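Local coordinates for phosphoinositol-specific phospholipase C (PDB 5FYR), which probably cleaves phosphatidylinositol in a calcium-dependent reaction, and here holds a calcium ion and a free inositol in its barrel, at residues 24-29 against 281-286; 48-53 against 119-124; 185-190 against 210-215. All coordinates share one frame; numbering follows the deposited sequence.

Contact 1. Residues 24-29 against 281-286; sequences ACHNCY and AYYRFA. With CA (calcium ion), chain F; INS (1,2,3,4,5,6-hexahydroxy-cyclohexane), chain E.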
loop_
_atom_site.group_PDB
_atom_site.type_symbol
_atom_site.label_atom_id
_atom_site.label_comp_id
_atom_site.label_asym_id
_atom_site.label_seq_id
_atom_site.Cartn_x
_atom_site.Cartn_y
_atom_site.Cartn_z
ATOM N N ALA A 24 8.384 -0.336 -6.886
ATOM C CA ALA A 24 7.943 0.307 -5.651
ATOM C C ALA A 24 9.176 0.563 -4.787
ATOM O O ALA A 24 10.204 -0.059 -4.956
ATOM C CB ALA A 24 6.970 -0.613 -4.915
ATOM N N CYS A 25 9.047 1.504 -3.848
ATOM C CA CYS A 25 10.101 1.675 -2.881
ATOM C C CYS A 25 10.011 0.678 -1.730
ATOM O O CYS A 25 8.920 0.102 -1.444
ATOM C CB CYS A 25 10.117 3.091 -2.329
ATOM S SG CYS A 25 9.172 3.317 -0.842
ATOM N N HIS A 26 11.135 0.466 -1.058
ATOM C CA HIS A 26 11.132 -0.227 0.204
ATOM C C HIS A 26 11.705 0.745 1.266
ATOM O O HIS A 26 12.881 1.145 1.214
ATOM C CB HIS A 26 11.998 -1.475 0.108
ATOM C CG HIS A 26 12.010 -2.319 1.352
ATOM N ND1 HIS A 26 12.682 -3.517 1.404
ATOM C CD2 HIS A 26 11.377 -2.201 2.552
ATOM C CE1 HIS A 26 12.551 -4.051 2.609
ATOM N NE2 HIS A 26 11.759 -3.276 3.318
ATOM N N ASN A 27 10.843 1.142 2.206
ATOM C CA ASN A 27 11.249 1.986 3.316
ATOM C C ASN A 27 11.803 3.326 2.868
ATOM O O ASN A 27 12.689 3.908 3.493
ATOM C CB ASN A 27 12.204 1.310 4.249
ATOM C CG ASN A 27 11.589 0.258 5.139
ATOM O OD1 ASN A 27 10.419 -0.082 5.080
ATOM N ND2 ASN A 27 12.398 -0.221 6.023
ATOM N N CYS A 28 11.204 3.895 1.827
ATOM C CA CYS A 28 11.764 5.140 1.252
ATOM C C CYS A 28 11.572 6.441 2.032
ATOM O O CYS A 28 12.002 7.512 1.583
ATOM C CB CYS A 28 11.297 5.353 -0.183
ATOM S SG CYS A 28 9.533 5.418 -0.421
ATOM N N TYR A 29 10.901 6.324 3.177
ATOM C CA TYR A 29 10.850 7.381 4.186
ATOM C C TYR A 29 12.179 7.553 4.912
ATOM O O TYR A 29 12.376 8.562 5.603
ATOM C CB TYR A 29 9.763 7.077 5.245
ATOM C CG TYR A 29 10.075 5.891 6.090
ATOM C CD1 TYR A 29 10.873 6.029 7.230
ATOM C CD2 TYR A 29 9.645 4.611 5.739
ATOM C CE1 TYR A 29 11.203 4.930 7.976
ATOM C CE2 TYR A 29 10.016 3.499 6.461
ATOM C CZ TYR A 29 10.799 3.656 7.588
ATOM O OH TYR A 29 11.205 2.583 8.358
ATOM N N ALA A 281 9.165 -4.187 -4.480
ATOM C CA ALA A 281 9.732 -3.196 -3.593
ATOM C C ALA A 281 11.241 -3.267 -3.551
ATOM O O ALA A 281 11.795 -4.325 -3.257
ATOM C CB ALA A 281 9.130 -3.357 -2.190
ATOM N N TYR A 282 11.904 -2.140 -3.863
ATOM C CA TYR A 282 13.364 -2.041 -3.802
ATOM C C TYR A 282 13.850 -0.877 -2.966
ATOM O O TYR A 282 13.302 0.229 -3.022
ATOM C CB TYR A 282 13.929 -1.784 -5.200
ATOM C CG TYR A 282 13.701 -2.857 -6.230
ATOM C CD1 TYR A 282 12.522 -2.911 -6.973
ATOM C CD2 TYR A 282 14.682 -3.786 -6.497
ATOM C CE1 TYR A 282 12.359 -3.869 -7.940
ATOM C CE2 TYR A 282 14.534 -4.773 -7.419
ATOM C CZ TYR A 282 13.381 -4.805 -8.163
ATOM O OH TYR A 282 13.199 -5.779 -9.134
ATOM N N TYR A 283 14.925 -1.102 -2.216
ATOM C CA TYR A 283 15.597 -0.017 -1.549
ATOM C C TYR A 283 16.111 1.001 -2.543
ATOM O O TYR A 283 15.867 2.235 -2.392
ATOM C CB TYR A 283 16.755 -0.507 -0.727
ATOM C CG TYR A 283 16.411 -1.427 0.422
ATOM C CD1 TYR A 283 15.694 -0.958 1.514
ATOM C CD2 TYR A 283 16.818 -2.754 0.431
ATOM C CE1 TYR A 283 15.391 -1.766 2.568
ATOM C CE2 TYR A 283 16.506 -3.586 1.491
ATOM C CZ TYR A 283 15.830 -3.087 2.592
ATOM O OH TYR A 283 15.533 -3.921 3.667
ATOM N N ARG A 284 16.779 0.510 -3.592
ATOM C CA ARG A 284 17.320 1.387 -4.622
ATOM C C ARG A 284 16.348 1.413 -5.820
ATOM O O ARG A 284 16.631 0.856 -6.877
ATOM C CB ARG A 284 18.729 0.924 -4.976
ATOM C CG ARG A 284 19.724 0.998 -3.839
ATOM C CD ARG A 284 20.955 0.141 -4.119
ATOM N NE ARG A 284 21.823 0.693 -5.130
ATOM C CZ ARG A 284 22.891 0.066 -5.671
ATOM N NH1 ARG A 284 23.272 -1.209 -5.345
ATOM N NH2 ARG A 284 23.587 0.723 -6.580
ATOM N N PHE A 285 15.196 2.051 -5.625
ATOM C CA PHE A 285 14.146 2.076 -6.626
ATOM C C PHE A 285 14.505 2.744 -7.930
ATOM O O PHE A 285 14.111 2.267 -9.016
ATOM C CB PHE A 285 12.836 2.636 -6.023
ATOM C CG PHE A 285 13.015 3.940 -5.365
ATOM C CD1 PHE A 285 12.900 5.096 -6.097
ATOM C CD2 PHE A 285 13.338 4.029 -3.996
ATOM C CE1 PHE A 285 13.107 6.351 -5.511
ATOM C CE2 PHE A 285 13.575 5.254 -3.410
ATOM C CZ PHE A 285 13.483 6.410 -4.160
ATOM N N ALA A 286 15.290 3.809 -7.870
ATOM C CA ALA A 286 15.558 4.559 -9.104
ATOM C C ALA A 286 16.404 3.752 -10.059
ATOM O O ALA A 286 16.296 3.922 -11.272
ATOM C CB ALA A 286 16.207 5.916 -8.834
HETATM CA CA CA F . 8.646 -1.248 6.216
HETATM C C1 INS E . 8.923 -5.663 6.176
HETATM C C2 INS E . 9.146 -4.743 4.974
HETATM C C3 INS E . 8.003 -4.647 4.035
HETATM C C4 INS E . 6.664 -4.666 4.660
HETATM C C5 INS E . 6.452 -5.510 5.847
HETATM C C6 INS E . 7.565 -5.597 6.797
HETATM O O1 INS E . 9.917 -5.278 7.122
HETATM O O2 INS E . 9.370 -3.438 5.542
HETATM O O3 INS E . 8.187 -3.622 3.061
HETATM O O4 INS E . 5.646 -4.675 3.696
HETATM O O5 INS E . 5.150 -5.486 6.426
HETATM O O6 INS E . 7.376 -6.434 7.884
HETATM O O HOH W 1 13.203 -4.827 -0.955
HETATM O O HOH W 2 13.564 2.919 -0.805
HETATM O O HOH W 3 10.224 -2.380 7.760
#

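Contact 2. Residues 48-53 against 119-124; sequences ELDFWD and DKKQGW. With CA (calcium ion), chain F; INS (1,2,3,4,5,6-hexahydroxy-cyclohexane), chain E.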
loop_
_atom_site.group_PDB
_atom_site.type_symbol
_atom_site.label_atom_id
_atom_site.label_comp_id
_atom_site.label_asym_id
_atom_site.label_seq_id
_atom_site.Cartn_x
_atom_site.Cartn_y
_atom_site.Cartn_z
ATOM N N GLU A 48 6.212 3.715 0.747
ATOM C CA GLU A 48 6.077 3.022 2.006
ATOM C C GLU A 48 6.378 3.934 3.202
ATOM O O GLU A 48 7.320 4.697 3.163
ATOM C CB GLU A 48 7.006 1.789 2.013
ATOM C CG GLU A 48 6.891 0.931 3.281
ATOM C CD GLU A 48 7.710 -0.365 3.231
ATOM O OE1 GLU A 48 8.542 -0.539 2.293
ATOM O OE2 GLU A 48 7.559 -1.195 4.176
ATOM N N LEU A 49 5.594 3.767 4.270
ATOM C CA LEU A 49 5.772 4.430 5.545
ATOM C C LEU A 49 5.653 3.384 6.631
ATOM O O LEU A 49 4.650 2.668 6.693
ATOM C CB LEU A 49 4.701 5.506 5.738
ATOM C CG LEU A 49 4.849 6.708 4.859
ATOM C CD1 LEU A 49 3.574 7.517 4.763
ATOM C CD2 LEU A 49 6.029 7.605 5.261
ATOM N N ASP A 50 6.626 3.355 7.542
ATOM C CA ASP A 50 6.538 2.535 8.755
ATOM C C ASP A 50 6.059 3.420 9.898
ATOM O O ASP A 50 6.714 4.401 10.206
ATOM C CB ASP A 50 7.922 1.942 9.087
ATOM C CG ASP A 50 8.401 0.924 8.050
ATOM O OD1 ASP A 50 7.699 0.664 7.059
ATOM O OD2 ASP A 50 9.501 0.391 8.138
ATOM N N PHE A 51 4.981 3.011 10.564
ATOM C CA PHE A 51 4.373 3.882 11.549
ATOM C C PHE A 51 4.249 3.210 12.917
ATOM O O PHE A 51 3.820 2.076 13.010
ATOM C CB PHE A 51 3.090 4.576 11.037
ATOM C CG PHE A 51 1.883 3.720 10.887
ATOM C CD1 PHE A 51 1.702 2.913 9.763
ATOM C CD2 PHE A 51 0.879 3.774 11.831
ATOM C CE1 PHE A 51 0.578 2.149 9.640
ATOM C CE2 PHE A 51 -0.265 3.035 11.688
ATOM C CZ PHE A 51 -0.408 2.187 10.592
ATOM N N TRP A 52 4.501 4.018 13.939
ATOM C CA TRP A 52 4.532 3.594 15.325
ATOM C C TRP A 52 3.593 4.411 16.185
ATOM O O TRP A 52 3.409 5.615 15.964
ATOM C CB TRP A 52 5.960 3.798 15.841
ATOM C CG TRP A 52 7.025 2.983 15.158
ATOM C CD1 TRP A 52 7.626 3.256 13.949
ATOM C CD2 TRP A 52 7.632 1.777 15.640
ATOM N NE1 TRP A 52 8.541 2.289 13.668
ATOM C CE2 TRP A 52 8.536 1.354 14.668
ATOM C CE3 TRP A 52 7.435 0.980 16.773
ATOM C CZ2 TRP A 52 9.299 0.172 14.811
ATOM C CZ3 TRP A 52 8.160 -0.185 16.908
ATOM C CH2 TRP A 52 9.086 -0.578 15.944
ATOM N N ASP A 53 2.980 3.753 17.157
ATOM C CA ASP A 53 2.121 4.440 18.119
ATOM C C ASP A 53 2.905 5.275 19.112
ATOM O O ASP A 53 2.459 6.341 19.498
ATOM C CB ASP A 53 1.263 3.442 18.886
ATOM C CG ASP A 53 0.125 2.918 18.084
ATOM O OD1 ASP A 53 0.334 2.455 16.948
ATOM O OD2 ASP A 53 -1.019 2.974 18.616
ATOM N N ASP A 119 2.989 0.462 6.793
ATOM C CA ASP A 119 3.520 -0.702 7.449
ATOM C C ASP A 119 3.462 -0.458 8.967
ATOM O O ASP A 119 4.273 0.301 9.511
ATOM C CB ASP A 119 4.917 -0.952 6.914
ATOM C CG ASP A 119 5.570 -2.183 7.482
ATOM O OD1 ASP A 119 4.844 -3.087 7.917
ATOM O OD2 ASP A 119 6.834 -2.279 7.449
ATOM N N LYS A 120 2.417 -0.983 9.603
ATOM C CA LYS A 120 2.139 -0.733 11.010
ATOM C C LYS A 120 3.100 -1.535 11.857
ATOM O O LYS A 120 3.251 -2.738 11.609
ATOM C CB LYS A 120 0.685 -1.073 11.315
ATOM C CG LYS A 120 0.233 -0.520 12.661
ATOM C CD LYS A 120 -1.247 -0.861 12.937
ATOM C CE LYS A 120 -1.877 0.023 14.022
ATOM N NZ LYS A 120 -0.985 0.394 15.114
ATOM N N LYS A 121 3.698 -0.910 12.886
ATOM C CA LYS A 121 4.734 -1.563 13.670
ATOM C C LYS A 121 4.332 -1.947 15.100
ATOM O O LYS A 121 5.033 -2.737 15.730
ATOM C CB LYS A 121 5.982 -0.686 13.699
ATOM C CG LYS A 121 6.620 -0.484 12.334
ATOM C CD LYS A 121 7.230 -1.792 11.807
ATOM C CE LYS A 121 7.895 -1.647 10.466
ATOM N NZ LYS A 121 8.415 -2.958 9.942
ATOM N N GLN A 122 3.207 -1.418 15.585
ATOM C CA GLN A 122 2.692 -1.743 16.919
ATOM C C GLN A 122 1.212 -2.099 16.804
ATOM O O GLN A 122 0.617 -2.032 15.731
ATOM C CB GLN A 122 2.914 -0.557 17.872
ATOM C CG GLN A 122 4.378 -0.389 18.170
ATOM C CD GLN A 122 4.728 0.778 19.049
ATOM O OE1 GLN A 122 4.342 1.927 18.799
ATOM N NE2 GLN A 122 5.521 0.504 20.055
ATOM N N GLY A 123 0.600 -2.479 17.906
ATOM C CA GLY A 123 -0.803 -2.838 17.851
ATOM C C GLY A 123 -1.748 -1.655 17.874
ATOM O O GLY A 123 -1.337 -0.536 17.978
ATOM N N TRP A 124 -3.034 -1.938 17.739
ATOM C CA TRP A 124 -4.078 -0.910 17.839
ATOM C C TRP A 124 -4.218 -0.497 19.302
ATOM O O TRP A 124 -4.092 -1.337 20.200
ATOM C CB TRP A 124 -5.409 -1.375 17.286
ATOM C CG TRP A 124 -5.336 -1.667 15.806
ATOM C CD1 TRP A 124 -5.338 -2.900 15.200
ATOM C CD2 TRP A 124 -5.208 -0.715 14.742
ATOM N NE1 TRP A 124 -5.171 -2.767 13.814
ATOM C CE2 TRP A 124 -5.124 -1.427 13.529
ATOM C CE3 TRP A 124 -5.147 0.669 14.700
ATOM C CZ2 TRP A 124 -4.978 -0.781 12.289
ATOM C CZ3 TRP A 124 -5.039 1.298 13.481
ATOM C CH2 TRP A 124 -4.930 0.582 12.295
HETATM CA CA CA F . 8.646 -1.248 6.216
HETATM C C1 INS E . 8.923 -5.663 6.176
HETATM C C2 INS E . 9.146 -4.743 4.974
HETATM C C3 INS E . 8.003 -4.647 4.035
HETATM C C4 INS E . 6.664 -4.666 4.660
HETATM C C5 INS E . 6.452 -5.510 5.847
HETATM C C6 INS E . 7.565 -5.597 6.797
HETATM O O1 INS E . 9.917 -5.278 7.122
HETATM O O2 INS E . 9.370 -3.438 5.542
HETATM O O3 INS E . 8.187 -3.622 3.061
HETATM O O4 INS E . 5.646 -4.675 3.696
HETATM O O5 INS E . 5.150 -5.486 6.426
HETATM O O6 INS E . 7.376 -6.434 7.884
HETATM O O HOH W 4 1.776 1.295 15.004
HETATM O O HOH W 5 -2.583 2.334 16.569
HETATM O O HOH W 3 10.224 -2.380 7.760
#

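Contact 3. Residues 185-190 against 210-215; sequences LLVLNH and FISPVT. With INS (1,2,3,4,5,6-hexahydroxy-cyclohexane), chain E.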
loop_
_atom_site.group_PDB
_atom_site.type_symbol
_atom_site.label_atom_id
_atom_site.label_comp_id
_atom_site.label_asym_id
_atom_site.label_seq_id
_atom_site.Cartn_x
_atom_site.Cartn_y
_atom_site.Cartn_z
ATOM N N LEU A 185 -4.278 5.119 -3.210
ATOM C CA LEU A 185 -4.697 3.851 -2.604
ATOM C C LEU A 185 -3.802 3.621 -1.413
ATOM O O LEU A 185 -2.591 3.642 -1.525
ATOM C CB LEU A 185 -4.515 2.696 -3.583
ATOM C CG LEU A 185 -5.493 2.560 -4.732
ATOM C CD1 LEU A 185 -5.278 3.651 -5.754
ATOM C CD2 LEU A 185 -5.305 1.213 -5.407
ATOM N N LEU A 186 -4.436 3.350 -0.276
ATOM C CA LEU A 186 -3.752 3.088 0.973
ATOM C C LEU A 186 -3.809 1.601 1.299
ATOM O O LEU A 186 -4.837 0.977 1.144
ATOM C CB LEU A 186 -4.386 3.868 2.094
ATOM C CG LEU A 186 -4.435 5.381 1.880
ATOM C CD1 LEU A 186 -5.107 6.036 3.067
ATOM C CD2 LEU A 186 -3.082 5.985 1.609
ATOM N N VAL A 187 -2.689 1.060 1.728
ATOM C CA VAL A 187 -2.558 -0.376 1.998
ATOM C C VAL A 187 -1.989 -0.587 3.394
ATOM O O VAL A 187 -1.018 0.075 3.779
ATOM C CB VAL A 187 -1.625 -1.018 0.980
ATOM C CG1 VAL A 187 -1.551 -2.537 1.181
ATOM C CG2 VAL A 187 -2.073 -0.654 -0.424
ATOM N N LEU A 188 -2.605 -1.471 4.167
ATOM C CA LEU A 188 -2.107 -1.734 5.527
ATOM C C LEU A 188 -1.300 -3.045 5.503
ATOM O O LEU A 188 -1.782 -4.092 5.025
ATOM C CB LEU A 188 -3.282 -1.895 6.489
ATOM C CG LEU A 188 -2.956 -2.109 7.970
ATOM C CD1 LEU A 188 -2.297 -0.892 8.534
ATOM C CD2 LEU A 188 -4.251 -2.388 8.717
ATOM N N ASN A 189 -0.117 -2.982 6.103
ATOM C CA ASN A 189 0.674 -4.171 6.360
ATOM C C ASN A 189 1.015 -4.210 7.873
ATOM O O ASN A 189 0.959 -3.202 8.572
ATOM C CB ASN A 189 2.045 -4.201 5.646
ATOM C CG ASN A 189 1.988 -4.273 4.132
ATOM O OD1 ASN A 189 0.936 -4.554 3.485
ATOM N ND2 ASN A 189 3.085 -3.996 3.534
ATOM N N HIS A 190 1.328 -5.394 8.360
ATOM C CA HIS A 190 1.842 -5.641 9.712
ATOM C C HIS A 190 2.498 -7.024 9.640
ATOM O O HIS A 190 2.078 -7.856 8.851
ATOM C CB HIS A 190 0.683 -5.603 10.734
ATOM C CG HIS A 190 1.129 -5.494 12.148
ATOM N ND1 HIS A 190 1.587 -6.574 12.847
ATOM C CD2 HIS A 190 1.160 -4.458 13.024
ATOM C CE1 HIS A 190 1.936 -6.223 14.070
ATOM N NE2 HIS A 190 1.671 -4.942 14.207
ATOM N N PHE A 210 -6.947 -0.668 2.218
ATOM C CA PHE A 210 -6.931 -2.063 1.812
ATOM C C PHE A 210 -6.029 -2.856 2.776
ATOM O O PHE A 210 -4.857 -2.482 2.974
ATOM C CB PHE A 210 -6.284 -2.195 0.403
ATOM C CG PHE A 210 -7.132 -1.697 -0.719
ATOM C CD1 PHE A 210 -7.115 -0.356 -1.073
ATOM C CD2 PHE A 210 -7.960 -2.552 -1.419
ATOM C CE1 PHE A 210 -7.930 0.098 -2.090
ATOM C CE2 PHE A 210 -8.746 -2.089 -2.443
ATOM C CZ PHE A 210 -8.729 -0.762 -2.770
ATOM N N ILE A 211 -6.503 -3.994 3.284
ATOM C CA ILE A 211 -5.619 -4.886 4.040
ATOM C C ILE A 211 -4.858 -5.818 3.094
ATOM O O ILE A 211 -5.395 -6.345 2.110
ATOM C CB ILE A 211 -6.353 -5.699 5.135
ATOM C CG1 ILE A 211 -7.464 -6.574 4.617
ATOM C CG2 ILE A 211 -6.842 -4.712 6.218
ATOM C CD1 ILE A 211 -7.967 -7.579 5.662
ATOM N N SER A 212 -3.585 -5.980 3.382
ATOM C CA SER A 212 -2.739 -6.832 2.545
ATOM C C SER A 212 -1.949 -7.813 3.417
ATOM O O SER A 212 -0.884 -7.455 3.894
ATOM C CB SER A 212 -1.834 -5.997 1.691
ATOM O OG SER A 212 -1.105 -6.824 0.802
ATOM N N PRO A 213 -2.510 -9.011 3.662
ATOM C CA PRO A 213 -1.875 -9.906 4.627
ATOM C C PRO A 213 -0.563 -10.534 4.180
ATOM O O PRO A 213 -0.319 -10.714 2.980
ATOM C CB PRO A 213 -2.907 -11.010 4.848
ATOM C CG PRO A 213 -3.740 -11.014 3.622
ATOM C CD PRO A 213 -3.750 -9.573 3.147
ATOM N N VAL A 214 0.227 -10.940 5.176
ATOM C CA VAL A 214 1.375 -11.810 4.962
ATOM C C VAL A 214 0.834 -13.074 4.314
ATOM O O VAL A 214 -0.115 -13.677 4.838
ATOM C CB VAL A 214 2.068 -12.165 6.272
ATOM C CG1 VAL A 214 3.180 -13.186 6.058
ATOM C CG2 VAL A 214 2.644 -10.908 6.924
ATOM N N THR A 215 1.452 -13.489 3.206
ATOM C CA THR A 215 0.938 -14.544 2.330
ATOM C C THR A 215 2.030 -15.596 2.128
ATOM O O THR A 215 3.114 -15.315 1.587
ATOM C CB THR A 215 0.518 -13.902 1.013
ATOM O OG1 THR A 215 -0.493 -12.949 1.262
ATOM C CG2 THR A 215 0.058 -14.893 -0.020
HETATM C C1 INS E . 8.923 -5.663 6.176
HETATM C C2 INS E . 9.146 -4.743 4.974
HETATM C C3 INS E . 8.003 -4.647 4.035
HETATM C C4 INS E . 6.664 -4.666 4.660
HETATM C C5 INS E . 6.452 -5.510 5.847
HETATM C C6 INS E . 7.565 -5.597 6.797
HETATM O O1 INS E . 9.917 -5.278 7.122
HETATM O O2 INS E . 9.370 -3.438 5.542
HETATM O O3 INS E . 8.187 -3.622 3.061
HETATM O O4 INS E . 5.646 -4.675 3.696
HETATM O O5 INS E . 5.150 -5.486 6.426
HETATM O O6 INS E . 7.376 -6.434 7.884
HETATM O O HOH W 6 0.851 -7.459 6.048
#

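Contact 1. Residues 24-29 against 281-286
Tyr283 lays its phenol ring over one face of the His26 imidazole in an offset stack, the ring centroids 4.2 Å apart and the planes only 15° from parallel. The two side chains run alongside each other in the same direction: CE1 and CZ of Tyr283 sit above ND1, while the hydroxyl reaches past the rim near CE1 of the histidine. With CG swung opposite its own backbone N (chi1 -177°), His26 stretches out from the strand end and brings NE2 to 3.3 Å from O2 of the bound inositol. The next residue, Asn27, turns its OD1 to the calcium ion at 2.4 Å. Behind these side chains the backbones pair in parallel, Tyr282 N donating to Ala24 O at 2.9 Å and His26 N to Tyr282 O. Here the first and last parallel strands of a TIM barrel, 20-25 and 279-282, meet and close the ring of strands. Packing is close along this seam. Ala24 and Ala281 point their methyl groups to the same face of the sheet, and CB of Ala281 lies 3.5 Å from Cys25 O. Beyond the strand end Phe285 rests against the disulfide-bonded pair Cys25 and Cys28, its CD2 3.7 Å from CB of Cys25 and its CE2 4.0 Å from CB of Cys28. The disulfide ties the turn to the strand it leaves. The side of Tyr283 is looser: Tyr283 is partly exposed, its ring also meets that of Tyr33, and two waters bridge polar atoms beside the stack. One water lies 2.7 Å from His26 ND1 and donates to Ala281 O; another sits between the backbone carbonyls of His26 and Tyr283.

Contact 2. Residues 48-53 against 119-124
The calcium site of the barrel is built where Asp50 and Asp119 stand side by side on neighbouring parallel strands, their carboxylate planes 82° apart. OD1 of Asp50 and OD2 of Asp119 come within 3.1 Å of each other because the same calcium ion draws both in. Asp50 grips the metal with both oxygens, Asp119 with OD2, and Glu48 with OE2 at the end of an extended chain; Asn27, a water and inositol O2 complete seven coordinating oxygens. Glu48 and Asp119 also accept from the inositol: Glu48 OE2 from O3 at 2.7 Å, Asp119 OD1 from O5 at 2.8 Å. Lys121 adds a salt bridge from NZ to Asp119 OD2, met from above the carboxylate plane, and donates to the metal-bound water, probably easing the crowding of negative charge. CB and CG of Lys121 lie over the Trp52 indole face, CB 3.4 Å from the centroid of the six-membered ring; the bend at chi2 (-68°) then sends the ammonium to Asp119 and that water. Arg69 makes a cation-pi contact with the indole, and Gln122 meets its edge. Replacing Trp52 by an alanine is likely to take the floor from under the Lys121 stem, leave the lysine freer to swing away from Asp119, and deprive Arg69 of its aromatic partner. On the opposite face of the sheet the chain of Lys120 crosses the Phe51 ring, CG 3.5 Å from CZ. Its NZ forms a salt bridge to Asp53 OD1 at 3.1 Å, the hydrogen bond weak, and donates to Gln122 O, while Asp53 OD2 pairs with Arg131. Acidic metal ligands toward the C-terminal ends of parallel barrel strands, gathered round an inositol, fit the active site of calcium-dependent phosphoinositide phospholipases C.

Contact 3. Residues 185-190 against 210-215
Leu188 is gripped through both its backbone N and its O by 210-215: its N donates to Phe210 O at 2.7 Å, and its O accepts from Ser212 N at 3.1 Å. With Phe210 N donating to Leu186 O at 2.9 Å, these bonds form the parallel ladder of a beta-alpha-beta unit of the TIM barrel, in which helix 193-203 carries the chain from strand 184-189 to the short strand 210-211. Where the two segments spread apart, a water takes over, accepting from His190 N at 3.1 Å and lying 2.8 Å from Ser212 O. The side chains then sort by face. Val187 and Phe210 share the inner side, where Val187 also meets Met238 of strand 238-242 and, with CG1 extended away from the main-chain nitrogen (chi1 -176°), sets that methyl 3.5 Å from CB of Ser212. Leu188 and Ile211 share the outer side, CD2 of the leucine 4.3 Å from CG2 of the isoleucine, and Ile211 goes on to touch Tyr199 of the covering helix. Asn189, at the strand end, faces the bound inositol. The Phe210 ring turns its edge to the neighbouring strand, with CD1 3.4 Å from Leu186 O.

In the fold
All three contacts are buried joints between parallel strands of one barrel, differing in what stands at the strand ends. Contact 2 lies nested in the chain loop closed by contact 1, and the two share the calcium ion: Asn27 N probably bonds to Glu48 OE1, and Tyr29 OH to Asp50 OD2. Contact 3 follows contact 2 in the chain and adjoins it in the same sheet, Lys120 N probably bonding to Asn189 O. Contact 2 is the most charged, contact 1 combines an aromatic stack with a disulfide, and contact 3 is chiefly backbone bonds and apolar side chains, nearest the chain centre. Contacts 1 and 3 do not touch, yet all three border the inositol.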